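Aminoglycoside 3'-phosphotransferase AphA1-IAB (Acinetobacter baumannii, PDB 4FEX) catalyses ATP-dependent phosphorylation of the 3'-hydroxyl of kanamycin and related aminoglycosides, which probably makes its host resistant to these antibiotics. Local coordinates at residues E52-H57 / T99-G104. Numbering follows the deposited sequence.
Sequences ELFLKH and TTAIPG. With 0TO (N-(3-chlorophenyl)-6,7-dimethoxyquinazolin-4-amine), chain G.
Phe54 and Thr99 form a hydrogen-bonded pair between antiparallel strands, exchanging two backbone bonds: Thr99 N to Phe54 O, the straighter at 166°, and Phe54 N to Thr99 O. Where strand 94-100 runs out, Ala101 N still gives its hydrogen to Glu52 O at 3.1 Å, from above the carbonyl plane.

The apolar contacts divide between the two faces. On one, Leu53, with CG anti to its carbonyl carbon (chi1 -68°), brings CD2 to 3.7 Å from Thr100 CA. On the other, Ala101 CB sits 3.7 Å from Phe54 CE2 and 3.8 Å from Glu52 CG; the small methyl rests against ring and aliphatic stem where they converge. The Glu52 carboxylate turns away from Ala101 to a salt bridge with Arg43 of strand 40-45, while Thr100 OG1 bonds to Thr84 N.

The same face receives the bound anilinoquinazoline. One face of the flat Phe54 ring lies over its bridging amine, N6 being 4.0 Å above the ring plane. Lys56 runs its methylenes past the C19-C21 edge of the chlorophenyl ring, CG 3.5 Å from C19, and Thr99 turns both OG1 and CG2 to the chlorine. Ile102 N lies 3.1 Å from quinazoline N9, much as hinge amides meet such inhibitors in protein kinases. Backbone pairing thus sets the frame, and apolar surface with one peptide edge suits a flat heteroaromatic, consistent with the nucleotide pocket of this kinase-like fold.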
loop_
_atom_site.group_PDB
_atom_site.type_symbol
_atom_site.label_atom_id
_atom_site.label_comp_id
_atom_site.label_asym_id
_atom_site.label_seq_id
_atom_site.Cartn_x
_atom_site.Cartn_y
_atom_site.Cartn_z
ATOM N N GLU A 52 4.817 17.379 -11.799
ATOM C CA GLU A 52 5.083 15.999 -12.205
ATOM C C GLU A 52 3.772 15.212 -12.171
ATOM O O GLU A 52 2.877 15.504 -11.368
ATOM C CB GLU A 52 6.136 15.378 -11.274
ATOM C CG GLU A 52 6.464 13.892 -11.497
ATOM C CD GLU A 52 7.865 13.501 -10.982
ATOM O OE1 GLU A 52 8.858 14.068 -11.491
ATOM O OE2 GLU A 52 7.979 12.635 -10.077
ATOM N N LEU A 53 3.640 14.241 -13.064
ATOM C CA LEU A 53 2.413 13.466 -13.139
ATOM C C LEU A 53 2.739 11.996 -13.275
ATOM O O LEU A 53 3.770 11.643 -13.841
ATOM C CB LEU A 53 1.570 13.886 -14.347
ATOM C CG LEU A 53 0.891 15.255 -14.463
ATOM C CD1 LEU A 53 -0.143 15.195 -15.568
ATOM C CD2 LEU A 53 0.240 15.687 -13.180
ATOM N N PHE A 54 1.867 11.132 -12.768
ATOM C CA PHE A 54 1.997 9.714 -13.080
ATOM C C PHE A 54 0.810 9.222 -13.882
ATOM O O PHE A 54 -0.323 9.610 -13.629
ATOM C CB PHE A 54 2.161 8.871 -11.819
ATOM C CG PHE A 54 3.493 9.026 -11.161
ATOM C CD1 PHE A 54 4.574 8.261 -11.569
ATOM C CD2 PHE A 54 3.671 9.936 -10.143
ATOM C CE1 PHE A 54 5.804 8.403 -10.959
ATOM C CE2 PHE A 54 4.890 10.082 -9.534
ATOM C CZ PHE A 54 5.956 9.315 -9.935
ATOM N N LEU A 55 1.081 8.366 -14.852
ATOM C CA LEU A 55 0.042 7.748 -15.638
ATOM C C LEU A 55 0.213 6.248 -15.454
ATOM O O LEU A 55 1.244 5.700 -15.826
ATOM C CB LEU A 55 0.208 8.157 -17.103
ATOM C CG LEU A 55 -0.717 7.580 -18.174
ATOM C CD1 LEU A 55 -2.180 7.843 -17.860
ATOM C CD2 LEU A 55 -0.365 8.181 -19.518
ATOM N N LYS A 56 -0.760 5.593 -14.826
ATOM C CA LYS A 56 -0.732 4.139 -14.650
ATOM C C LYS A 56 -1.500 3.545 -15.824
ATOM O O LYS A 56 -2.534 4.088 -16.205
ATOM C CB LYS A 56 -1.397 3.723 -13.325
ATOM C CG LYS A 56 -0.457 3.265 -12.195
ATOM C CD LYS A 56 -1.127 2.185 -11.325
ATOM C CE LYS A 56 -0.199 1.598 -10.245
ATOM N NZ LYS A 56 -0.416 0.117 -9.935
ATOM N N HIS A 57 -0.996 2.464 -16.426
ATOM C CA HIS A 57 -1.747 1.797 -17.496
ATOM C C HIS A 57 -1.844 0.310 -17.275
ATOM O O HIS A 57 -0.836 -0.372 -17.109
ATOM C CB HIS A 57 -1.168 2.066 -18.883
ATOM C CG HIS A 57 -1.823 1.273 -19.973
ATOM N ND1 HIS A 57 -1.146 0.845 -21.095
ATOM C CD2 HIS A 57 -3.095 0.829 -20.115
ATOM C CE1 HIS A 57 -1.969 0.168 -21.878
ATOM N NE2 HIS A 57 -3.155 0.138 -21.305
ATOM N N THR A 99 -2.536 10.978 -12.492
ATOM C CA THR A 99 -2.603 11.662 -11.197
ATOM C C THR A 99 -1.473 12.675 -11.013
ATOM O O THR A 99 -0.470 12.649 -11.728
ATOM C CB THR A 99 -2.550 10.655 -10.039
ATOM O OG1 THR A 99 -1.405 9.803 -10.203
ATOM C CG2 THR A 99 -3.812 9.792 -10.030
ATOM N N THR A 100 -1.631 13.576 -10.056
ATOM C CA THR A 100 -0.558 14.499 -9.740
ATOM C C THR A 100 0.414 13.749 -8.845
ATOM O O THR A 100 0.039 12.784 -8.186
ATOM C CB THR A 100 -1.076 15.706 -8.968
ATOM O OG1 THR A 100 -1.812 15.239 -7.836
ATOM C CG2 THR A 100 -2.005 16.551 -9.822
ATOM N N ALA A 101 1.665 14.182 -8.818
ATOM C CA ALA A 101 2.644 13.527 -7.968
ATOM C C ALA A 101 2.688 14.186 -6.616
ATOM O O ALA A 101 2.440 15.381 -6.492
ATOM C CB ALA A 101 4.033 13.540 -8.598
ATOM N N ILE A 102 2.997 13.385 -5.603
ATOM C CA ILE A 102 3.318 13.906 -4.300
ATOM C C ILE A 102 4.828 14.085 -4.213
ATOM O O ILE A 102 5.591 13.114 -4.207
ATOM C CB ILE A 102 2.776 13.016 -3.185
ATOM C CG1 ILE A 102 1.263 12.920 -3.325
ATOM C CG2 ILE A 102 3.120 13.592 -1.806
ATOM C CD1 ILE A 102 0.580 12.346 -2.104
ATOM N N PRO A 103 5.257 15.351 -4.182
ATOM C CA PRO A 103 6.652 15.777 -4.055
ATOM C C PRO A 103 7.247 15.262 -2.768
ATOM O O PRO A 103 6.637 15.419 -1.716
ATOM C CB PRO A 103 6.528 17.296 -3.942
ATOM C CG PRO A 103 5.128 17.515 -3.380
ATOM C CD PRO A 103 4.331 16.497 -4.130
ATOM N N GLY A 104 8.431 14.671 -2.839
ATOM C CA GLY A 104 9.112 14.245 -1.635
ATOM C C GLY A 104 9.797 12.915 -1.811
ATOM O O GLY A 104 9.929 12.428 -2.928
HETATM C C21 0TO G . -0.390 5.552 -9.114
HETATM C C20 0TO G . -0.342 6.733 -8.385
HETATM CL CL 0TO G . -1.780 7.649 -8.097
HETATM C C18 0TO G . 0.866 7.200 -7.867
HETATM C C19 0TO G . 0.805 4.867 -9.303
HETATM C C17 0TO G . 2.009 5.331 -8.753
HETATM C C7 0TO G . 2.080 6.565 -8.113
HETATM N N6 0TO G . 3.217 6.958 -7.520
HETATM C C4 0TO G . 3.447 8.122 -6.866
HETATM N N5 0TO G . 2.639 9.206 -6.921
HETATM C C8 0TO G . 2.957 10.355 -6.330
HETATM N N9 0TO G . 4.117 10.535 -5.708
HETATM C C2 0TO G . 4.699 8.336 -6.309
HETATM C C1 0TO G . 4.994 9.535 -5.669
HETATM C C3 0TO G . 5.582 7.274 -6.242
HETATM C C10 0TO G . 6.803 7.432 -5.601
HETATM O O11 0TO G . 7.671 6.382 -5.572
HETATM C C14 0TO G . 7.360 5.536 -4.430
HETATM C C12 0TO G . 7.125 8.647 -4.994
HETATM C C15 0TO G . 6.210 9.707 -5.032
HETATM O O13 0TO G . 8.333 8.787 -4.370
HETATM C C16 0TO G . 8.797 10.137 -4.528
#